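FMN Adenylyltransferase (Candida glabrata, PDB 3FWK) catalyses the transfer of an adenylyl group from ATP to FMN, the last step in the biosynthesis of FAD. Local coordinates at residues L13-I24 with S207-P215; F118-E127 with I271-K280. All blocks are in the same frame, centred on the assembly; numbering follows the deposited sequence. Where two conformers were deposited one is given.

Interaction 1 of 2, residues L13-I24 with S207-P215; sequences LCYNLTSSYLQI and SFLLYSNEP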
# COMPACT_ATOMS: atom_id res chain seq x y z
N LEU A 13 6.47 14.56 -6.91
CA LEU A 13 5.54 13.84 -7.74
C LEU A 13 4.31 13.46 -6.94
O LEU A 13 3.18 13.65 -7.36
CB LEU A 13 6.19 12.58 -8.32
CG LEU A 13 5.21 11.57 -8.93
CD1 LEU A 13 4.41 12.09 -10.12
CD2 LEU A 13 5.93 10.27 -9.27
N CYS A 14 4.54 12.91 -5.75
CA CYS A 14 3.41 12.43 -4.94
C CYS A 14 2.53 13.58 -4.49
O CYS A 14 1.30 13.47 -4.46
CB CYS A 14 3.92 11.66 -3.73
SG CYS A 14 4.56 10.00 -4.24
N TYR A 15 3.16 14.70 -4.15
CA TYR A 15 2.40 15.92 -3.85
C TYR A 15 1.55 16.36 -5.03
O TYR A 15 0.37 16.72 -4.88
CB TYR A 15 3.35 17.01 -3.40
CG TYR A 15 2.62 18.30 -3.14
CD1 TYR A 15 1.90 18.47 -1.96
CD2 TYR A 15 2.62 19.34 -4.08
CE1 TYR A 15 1.20 19.65 -1.70
CE2 TYR A 15 1.92 20.53 -3.83
CZ TYR A 15 1.22 20.64 -2.65
OH TYR A 15 0.52 21.81 -2.40
N ASN A 16 2.14 16.36 -6.22
CA ASN A 16 1.41 16.79 -7.39
C ASN A 16 0.27 15.87 -7.78
O ASN A 16 -0.82 16.34 -8.08
CB ASN A 16 2.39 16.96 -8.55
CG ASN A 16 3.32 18.16 -8.37
OD1 ASN A 16 3.03 19.11 -7.67
ND2 ASN A 16 4.47 18.09 -9.06
N LEU A 17 0.47 14.55 -7.72
CA LEU A 17 -0.63 13.66 -8.09
C LEU A 17 -1.73 13.69 -7.03
O LEU A 17 -2.91 13.58 -7.35
CB LEU A 17 -0.15 12.24 -8.45
CG LEU A 17 0.40 11.37 -7.33
CD1 LEU A 17 -0.78 10.62 -6.65
CD2 LEU A 17 1.40 10.36 -7.89
N THR A 18 -1.36 13.86 -5.75
CA THR A 18 -2.35 13.93 -4.68
C THR A 18 -3.19 15.22 -4.81
O THR A 18 -4.42 15.20 -4.72
CB THR A 18 -1.68 13.81 -3.31
OG1 THR A 18 -0.98 12.54 -3.24
CG2 THR A 18 -2.70 13.86 -2.19
N SER A 19 -2.50 16.32 -5.06
CA SER A 19 -3.18 17.58 -5.30
C SER A 19 -4.11 17.51 -6.51
O SER A 19 -5.22 18.05 -6.50
CB SER A 19 -2.13 18.67 -5.51
OG SER A 19 -1.41 18.95 -4.34
N SER A 20 -3.64 16.84 -7.56
CA SER A 20 -4.44 16.67 -8.77
C SER A 20 -5.68 15.84 -8.45
O SER A 20 -6.81 16.17 -8.88
CB SER A 20 -3.60 16.05 -9.89
OG SER A 20 -4.37 15.86 -11.05
N TYR A 21 -5.52 14.78 -7.66
CA TYR A 21 -6.69 13.98 -7.29
C TYR A 21 -7.72 14.83 -6.51
O TYR A 21 -8.94 14.76 -6.75
CB TYR A 21 -6.25 12.77 -6.40
CG TYR A 21 -7.38 11.78 -6.20
CD1 TYR A 21 -7.51 10.65 -7.00
CD2 TYR A 21 -8.37 12.00 -5.22
CE1 TYR A 21 -8.57 9.76 -6.86
CE2 TYR A 21 -9.44 11.15 -5.08
CZ TYR A 21 -9.55 10.05 -5.89
OH TYR A 21 -10.63 9.24 -5.71
N LEU A 22 -7.21 15.67 -5.60
CA LEU A 22 -8.07 16.55 -4.80
C LEU A 22 -8.79 17.59 -5.63
O LEU A 22 -9.81 18.13 -5.18
CB LEU A 22 -7.27 17.22 -3.71
CG LEU A 22 -6.84 16.27 -2.59
CD1 LEU A 22 -5.91 17.02 -1.64
CD2 LEU A 22 -8.05 15.76 -1.80
N GLN A 23 -8.30 17.84 -6.84
CA GLN A 23 -8.95 18.78 -7.76
C GLN A 23 -9.93 18.10 -8.71
O GLN A 23 -10.56 18.76 -9.38
CB GLN A 23 -7.87 19.51 -8.56
CG GLN A 23 -7.00 20.41 -7.73
CD GLN A 23 -5.71 20.81 -8.46
OE1 GLN A 23 -5.55 20.56 -9.67
NE2 GLN A 23 -4.77 21.41 -7.71
N ILE A 24 -10.11 16.80 -8.69
CA ILE A 24 -11.11 16.14 -9.55
C ILE A 24 -12.59 16.43 -9.36
O ILE A 24 -13.09 16.39 -8.25
CB ILE A 24 -11.03 14.56 -9.46
CG1 ILE A 24 -9.65 13.99 -9.86
CG2 ILE A 24 -12.16 13.88 -10.29
CD1 ILE A 24 -9.46 12.54 -9.37
N SER A 207 -9.41 3.59 -6.05
CA SER A 207 -9.59 4.83 -6.80
C SER A 207 -8.28 5.63 -6.84
O SER A 207 -7.84 6.06 -7.92
CB SER A 207 -10.68 5.67 -6.16
OG SER A 207 -10.81 6.90 -6.85
N PHE A 208 -7.67 5.84 -5.69
CA PHE A 208 -6.48 6.63 -5.62
C PHE A 208 -5.31 5.93 -6.32
O PHE A 208 -4.55 6.55 -7.07
CB PHE A 208 -6.16 6.94 -4.17
CG PHE A 208 -5.00 7.88 -4.03
CD1 PHE A 208 -5.15 9.24 -4.32
CD2 PHE A 208 -3.75 7.44 -3.61
CE1 PHE A 208 -4.11 10.12 -4.18
CE2 PHE A 208 -2.69 8.32 -3.46
CZ PHE A 208 -2.86 9.66 -3.76
N LEU A 209 -5.15 4.64 -6.07
CA LEU A 209 -4.03 3.94 -6.67
C LEU A 209 -4.12 3.92 -8.19
O LEU A 209 -3.11 4.11 -8.86
CB LEU A 209 -3.95 2.52 -6.12
CG LEU A 209 -2.59 1.81 -6.17
CD1 LEU A 209 -1.44 2.70 -5.60
CD2 LEU A 209 -2.69 0.52 -5.35
N LEU A 210 -5.31 3.68 -8.72
CA LEU A 210 -5.47 3.67 -10.16
C LEU A 210 -5.22 5.05 -10.76
O LEU A 210 -4.54 5.17 -11.80
CB LEU A 210 -6.85 3.12 -10.53
CG LEU A 210 -7.05 1.63 -10.27
CD1 LEU A 210 -8.52 1.30 -10.31
CD2 LEU A 210 -6.26 0.77 -11.29
N TYR A 211 -5.76 6.09 -10.13
CA TYR A 211 -5.54 7.42 -10.63
C TYR A 211 -4.05 7.79 -10.63
O TYR A 211 -3.57 8.51 -11.51
CB TYR A 211 -6.31 8.43 -9.77
CG TYR A 211 -6.05 9.85 -10.24
CD1 TYR A 211 -6.71 10.35 -11.36
CD2 TYR A 211 -5.09 10.66 -9.62
CE1 TYR A 211 -6.45 11.64 -11.83
CE2 TYR A 211 -4.83 11.92 -10.08
CZ TYR A 211 -5.49 12.37 -11.18
OH TYR A 211 -5.17 13.65 -11.63
N SER A 212 -3.33 7.30 -9.63
CA SER A 212 -1.94 7.74 -9.46
C SER A 212 -1.07 7.39 -10.66
O SER A 212 -0.08 8.06 -10.87
CB SER A 212 -1.31 7.10 -8.21
OG SER A 212 -0.97 5.71 -8.41
N ASN A 213 -1.41 6.32 -11.39
CA ASN A 213 -0.60 5.84 -12.50
C ASN A 213 0.80 5.43 -12.06
O ASN A 213 1.70 5.38 -12.87
CB ASN A 213 -0.53 6.91 -13.59
CG ASN A 213 -0.13 6.36 -14.94
OD1 ASN A 213 -0.21 5.14 -15.21
ND2 ASN A 213 0.22 7.27 -15.83
N GLU A 214 0.95 5.10 -10.78
CA GLU A 214 2.20 4.50 -10.29
C GLU A 214 2.15 3.00 -10.57
O GLU A 214 1.08 2.39 -10.54
CB GLU A 214 2.35 4.79 -8.81
CG GLU A 214 2.77 6.19 -8.59
CD GLU A 214 4.20 6.43 -9.12
OE1 GLU A 214 5.13 5.87 -8.56
OE2 GLU A 214 4.36 7.13 -10.15
N PRO A 215 3.31 2.37 -10.78
CA PRO A 215 3.34 0.90 -10.87
C PRO A 215 2.80 0.33 -9.57
O PRO A 215 3.18 0.80 -8.50
CB PRO A 215 4.87 0.58 -11.02
CG PRO A 215 5.45 1.85 -11.58
CD PRO A 215 4.65 2.97 -10.91

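Interaction 2 of 2, residues F118-E127 with I271-K280; sequences FKTLENFIEE and IPIADEDLVK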
# COMPACT_ATOMS: atom_id res chain seq x y z
N PHE A 118 4.77 -14.02 -1.71
CA PHE A 118 4.78 -14.13 -3.16
C PHE A 118 6.06 -13.53 -3.74
O PHE A 118 6.47 -12.40 -3.39
CB PHE A 118 3.60 -13.35 -3.78
CG PHE A 118 2.30 -14.09 -3.77
CD1 PHE A 118 1.96 -14.94 -4.81
CD2 PHE A 118 1.42 -13.93 -2.69
CE1 PHE A 118 0.78 -15.64 -4.80
CE2 PHE A 118 0.19 -14.63 -2.69
CZ PHE A 118 -0.10 -15.50 -3.72
N LYS A 119 6.65 -14.23 -4.71
CA LYS A 119 7.84 -13.71 -5.40
C LYS A 119 7.54 -12.34 -6.04
O LYS A 119 8.37 -11.44 -6.03
CB LYS A 119 8.29 -14.68 -6.47
CG LYS A 119 9.55 -14.26 -7.18
CD LYS A 119 10.75 -14.16 -6.22
CE LYS A 119 12.09 -14.20 -6.94
NZ LYS A 119 13.17 -14.65 -5.95
N THR A 120 6.35 -12.19 -6.64
CA THR A 120 6.05 -10.93 -7.33
C THR A 120 6.04 -9.79 -6.31
O THR A 120 6.43 -8.66 -6.63
CB THR A 120 4.69 -11.00 -8.02
OG1 THR A 120 4.72 -11.99 -9.04
CG2 THR A 120 4.36 -9.68 -8.70
N LEU A 121 5.54 -10.05 -5.10
CA LEU A 121 5.56 -9.04 -4.06
C LEU A 121 6.99 -8.70 -3.62
O LEU A 121 7.31 -7.52 -3.46
CB LEU A 121 4.69 -9.49 -2.89
CG LEU A 121 4.37 -8.45 -1.85
CD1 LEU A 121 3.75 -7.17 -2.44
CD2 LEU A 121 3.40 -9.07 -0.87
N GLU A 122 7.86 -9.71 -3.42
CA GLU A 122 9.28 -9.43 -3.15
C GLU A 122 9.87 -8.54 -4.23
O GLU A 122 10.57 -7.55 -3.95
CB GLU A 122 10.09 -10.73 -3.05
CG GLU A 122 9.67 -11.69 -1.94
CD GLU A 122 10.10 -11.30 -0.56
OE1 GLU A 122 10.75 -10.25 -0.36
OE2 GLU A 122 9.83 -12.12 0.35
N ASN A 123 9.61 -8.90 -5.50
CA ASN A 123 10.13 -8.13 -6.62
C ASN A 123 9.62 -6.68 -6.53
O ASN A 123 10.37 -5.73 -6.74
CB ASN A 123 9.67 -8.70 -7.95
CG ASN A 123 10.32 -10.01 -8.32
OD1 ASN A 123 11.34 -10.41 -7.74
ND2 ASN A 123 9.74 -10.68 -9.31
N PHE A 124 8.33 -6.53 -6.23
CA PHE A 124 7.72 -5.21 -6.21
C PHE A 124 8.28 -4.34 -5.09
O PHE A 124 8.47 -3.13 -5.27
CB PHE A 124 6.22 -5.37 -6.08
CG PHE A 124 5.51 -4.04 -6.13
CD1 PHE A 124 5.48 -3.31 -7.31
CD2 PHE A 124 4.94 -3.49 -4.99
CE1 PHE A 124 4.85 -2.08 -7.39
CE2 PHE A 124 4.33 -2.21 -5.05
CZ PHE A 124 4.30 -1.53 -6.26
N ILE A 125 8.54 -4.94 -3.92
CA ILE A 125 9.14 -4.18 -2.81
C ILE A 125 10.52 -3.67 -3.23
O ILE A 125 10.88 -2.52 -2.96
CB ILE A 125 9.19 -5.03 -1.55
CG1 ILE A 125 7.75 -5.28 -1.05
CG2 ILE A 125 10.08 -4.37 -0.50
CD1 ILE A 125 7.65 -6.40 -0.01
N GLU A 126 11.30 -4.51 -3.89
CA GLU A 126 12.64 -4.07 -4.36
C GLU A 126 12.53 -2.96 -5.41
O GLU A 126 13.25 -1.95 -5.35
CB GLU A 126 13.36 -5.30 -4.91
CG GLU A 126 13.68 -6.27 -3.78
CD GLU A 126 13.92 -7.72 -4.21
OE1 GLU A 126 14.08 -7.98 -5.42
OE2 GLU A 126 13.89 -8.61 -3.32
N GLU A 127 11.59 -3.13 -6.35
CA GLU A 127 11.41 -2.15 -7.43
C GLU A 127 10.97 -0.83 -6.87
O GLU A 127 11.45 0.24 -7.29
CB GLU A 127 10.37 -2.69 -8.41
CG GLU A 127 10.89 -3.89 -9.21
CD GLU A 127 9.85 -4.92 -9.61
OE1 GLU A 127 8.60 -4.65 -9.53
OE2 GLU A 127 10.26 -6.04 -10.05
N ILE A 271 5.40 -3.71 -14.03
CA ILE A 271 6.39 -4.80 -14.12
C ILE A 271 5.61 -6.12 -14.10
O ILE A 271 4.80 -6.35 -13.20
CB ILE A 271 7.41 -4.70 -12.98
CG1 ILE A 271 8.19 -3.40 -13.10
CG2 ILE A 271 8.28 -5.96 -12.95
CD1 ILE A 271 8.99 -3.30 -14.32
N PRO A 272 5.85 -7.00 -15.07
CA PRO A 272 5.10 -8.25 -15.10
C PRO A 272 5.31 -9.10 -13.87
O PRO A 272 6.36 -9.04 -13.22
CB PRO A 272 5.56 -8.95 -16.39
CG PRO A 272 6.83 -8.24 -16.77
CD PRO A 272 6.78 -6.87 -16.21
N ILE A 273 4.32 -9.93 -13.58
CA ILE A 273 4.43 -10.84 -12.44
C ILE A 273 5.60 -11.82 -12.65
O ILE A 273 6.02 -12.10 -13.77
CB ILE A 273 3.10 -11.57 -12.14
CG1 ILE A 273 2.67 -12.53 -13.24
CG2 ILE A 273 2.00 -10.50 -11.84
CD1 ILE A 273 1.43 -13.29 -12.86
N ALA A 274 6.08 -12.37 -11.55
CA ALA A 274 7.12 -13.36 -11.59
C ALA A 274 6.63 -14.58 -12.37
O ALA A 274 5.45 -14.97 -12.28
CB ALA A 274 7.48 -13.76 -10.15
N ASP A 275 7.57 -15.23 -13.08
CA ASP A 275 7.30 -16.43 -13.86
C ASP A 275 6.59 -17.51 -13.05
O ASP A 275 5.72 -18.20 -13.55
CB ASP A 275 8.61 -17.05 -14.39
CG ASP A 275 9.25 -16.22 -15.48
OD1 ASP A 275 10.43 -16.52 -15.79
OD2 ASP A 275 8.61 -15.30 -16.04
N GLU A 276 7.00 -17.69 -11.80
CA GLU A 276 6.45 -18.75 -10.96
C GLU A 276 5.02 -18.42 -10.57
O GLU A 276 4.18 -19.33 -10.41
CB GLU A 276 7.33 -19.00 -9.72
CG GLU A 276 7.43 -17.81 -8.76
CD GLU A 276 8.43 -17.99 -7.62
OE1 GLU A 276 8.00 -18.28 -6.48
OE2 GLU A 276 9.65 -17.75 -7.86
N ASP A 277 4.70 -17.12 -10.44
CA ASP A 277 3.34 -16.72 -10.09
C ASP A 277 2.41 -16.84 -11.30
O ASP A 277 1.26 -17.25 -11.18
CB ASP A 277 3.33 -15.31 -9.50
CG ASP A 277 3.95 -15.27 -8.11
OD1 ASP A 277 3.93 -16.31 -7.42
OD2 ASP A 277 4.48 -14.20 -7.68
N LEU A 278 2.91 -16.55 -12.51
CA LEU A 278 2.10 -16.76 -13.69
C LEU A 278 1.76 -18.24 -13.87
O LEU A 278 0.62 -18.57 -14.20
CB LEU A 278 2.80 -16.20 -14.95
CG LEU A 278 1.99 -16.37 -16.23
CD1 LEU A 278 0.66 -15.52 -16.20
CD2 LEU A 278 2.79 -15.99 -17.45
N VAL A 279 2.71 -19.13 -13.61
CA VAL A 279 2.44 -20.57 -13.71
C VAL A 279 1.32 -20.95 -12.74
O VAL A 279 0.40 -21.66 -13.08
CB VAL A 279 3.74 -21.37 -13.44
CG1 VAL A 279 3.40 -22.86 -13.35
CG2 VAL A 279 4.75 -21.16 -14.58
N LYS A 280 1.38 -20.46 -11.51
CA LYS A 280 0.34 -20.80 -10.55
C LYS A 280 -1.02 -20.28 -10.97
O LYS A 280 -2.05 -20.95 -10.79
CB LYS A 280 0.71 -20.23 -9.19
CG LYS A 280 1.83 -21.02 -8.50
CD LYS A 280 2.11 -20.52 -7.07
CE LYS A 280 2.81 -19.19 -7.08
NZ LYS A 280 2.96 -18.61 -5.71
O HOH W 1 5.60 -16.74 -5.37
O HOH W 2 7.52 -9.29 -10.60

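Interaction 1 of 2, residues L13-I24 with S207-P215
Ser207 OG is gripped from two directions: Tyr21 OH gives it a hydrogen bond of 2.6 Å, and Glu255, on the short helix 253-257, is its second partner. Ser207 OG lies at the edge of the Tyr21 ring, near its plane. CG of Tyr21 stands anti to the backbone N (chi1 -169°), which places Phe208 CD1 over one face of the ring and Tyr211 at its edge; Ile24 CD1, in one of its two conformers, lies over the other face. Phe208 turns its edge to Tyr21 in a T-shaped pair, centroids 5.5 Å apart and planes at 66°. Tyr21 in turn points its own edge at the face of Tyr211, an offset T-shaped pair. Leu17 CD1 extends the apolar layer, 3.7 Å from Phe208 CZ and also against Ser212 CB. Thr18 OG1 lies at the edge of Phe208 while donating to Cys14 O. Where helix 202-212 ends, Ser212 OG accepts from Glu214 N in an ST turn. Leu13 CD2 touches Glu214 OE2; the other oxygen of this carboxylate is bound by Arg131 and Tyr132. An aromatic cluster of Tyr21, Phe208 and Tyr211 thus joins the N-terminal helix 7-23 to helix 202-212, the segments crossing at 118°. Because Tyr21 OH donates to Ser207 OG, the serine proton is probably left for Glu255 OE2, a directed chain of hydroxyls ending on a carboxylate.

Interaction 2 of 2, residues F118-E127 with I271-K280
Thr120 and Asp277 meet obliquely, the hydroxyl and backbone of the one converging on a single carboxylate oxygen of the other. Thr120 OG1 donates to the anti lone pair of Asp277 OD2 at 2.6 Å, and Thr120 N reaches the same oxygen at 2.9 Å, nearly in line with its C-O bond. The threonine torsion (chi1 -64°) sets OG1 beside its own backbone N, which lets both reach Asp277 OD2. The hydroxyl also accepts from Ala274 N at 2.9 Å, nearly straight, N-H...O angle 163°. The methyl, CG2, leans instead on Ile273. Asp277 OD1 faces the other way: Lys280 NZ forms a salt bridge to it through a weak hydrogen bond of 3.0 Å, and a water donates to it. That water also accepts from Lys119 N and donates to Glu276 OE1, tying the first turns of both helices together. The Phe118 ring lies with its edge to the carboxylate, CD1 3.5 Å from Asp277 OD1 and the two planes 65° apart; Phe224 packs edge-to-face with the same ring. The side chains of Glu276 and Lys119 cross at about a right angle, Glu276 CD 3.5 Å from Lys119 CB. A second water accepts from Asn123 ND2 and donates to Pro272 O. Phe118 holds the N-cap position of helix 119-131, but it is Asp277 OD2 that accepts from the N-H of Thr120 in the first turn, where the helix dipole and Lys280 would both be expected to favour the negative charge of the aspartate.

Overall arrangement
Interactions 1 and 2 lie about 24 Å apart between centres, yet they touch where Pro215 O meets Phe124 CZ at 3.4 Å. Their segments alternate along the chain, in the order 13-24, 118-127, 207-215, 271-280, so each contact brings together parts far apart in sequence. Helix 119-131 follows strand 107-111 and leads to strand 134-138, both in the mixed sheet of the Rossmann-like fold; helix 202-212 comes after strand 192-194. Interaction 1 places the first helix of the chain, 7-23, against helix 202-212, and interaction 2 places the last helix, 275-282, against helix 119-131.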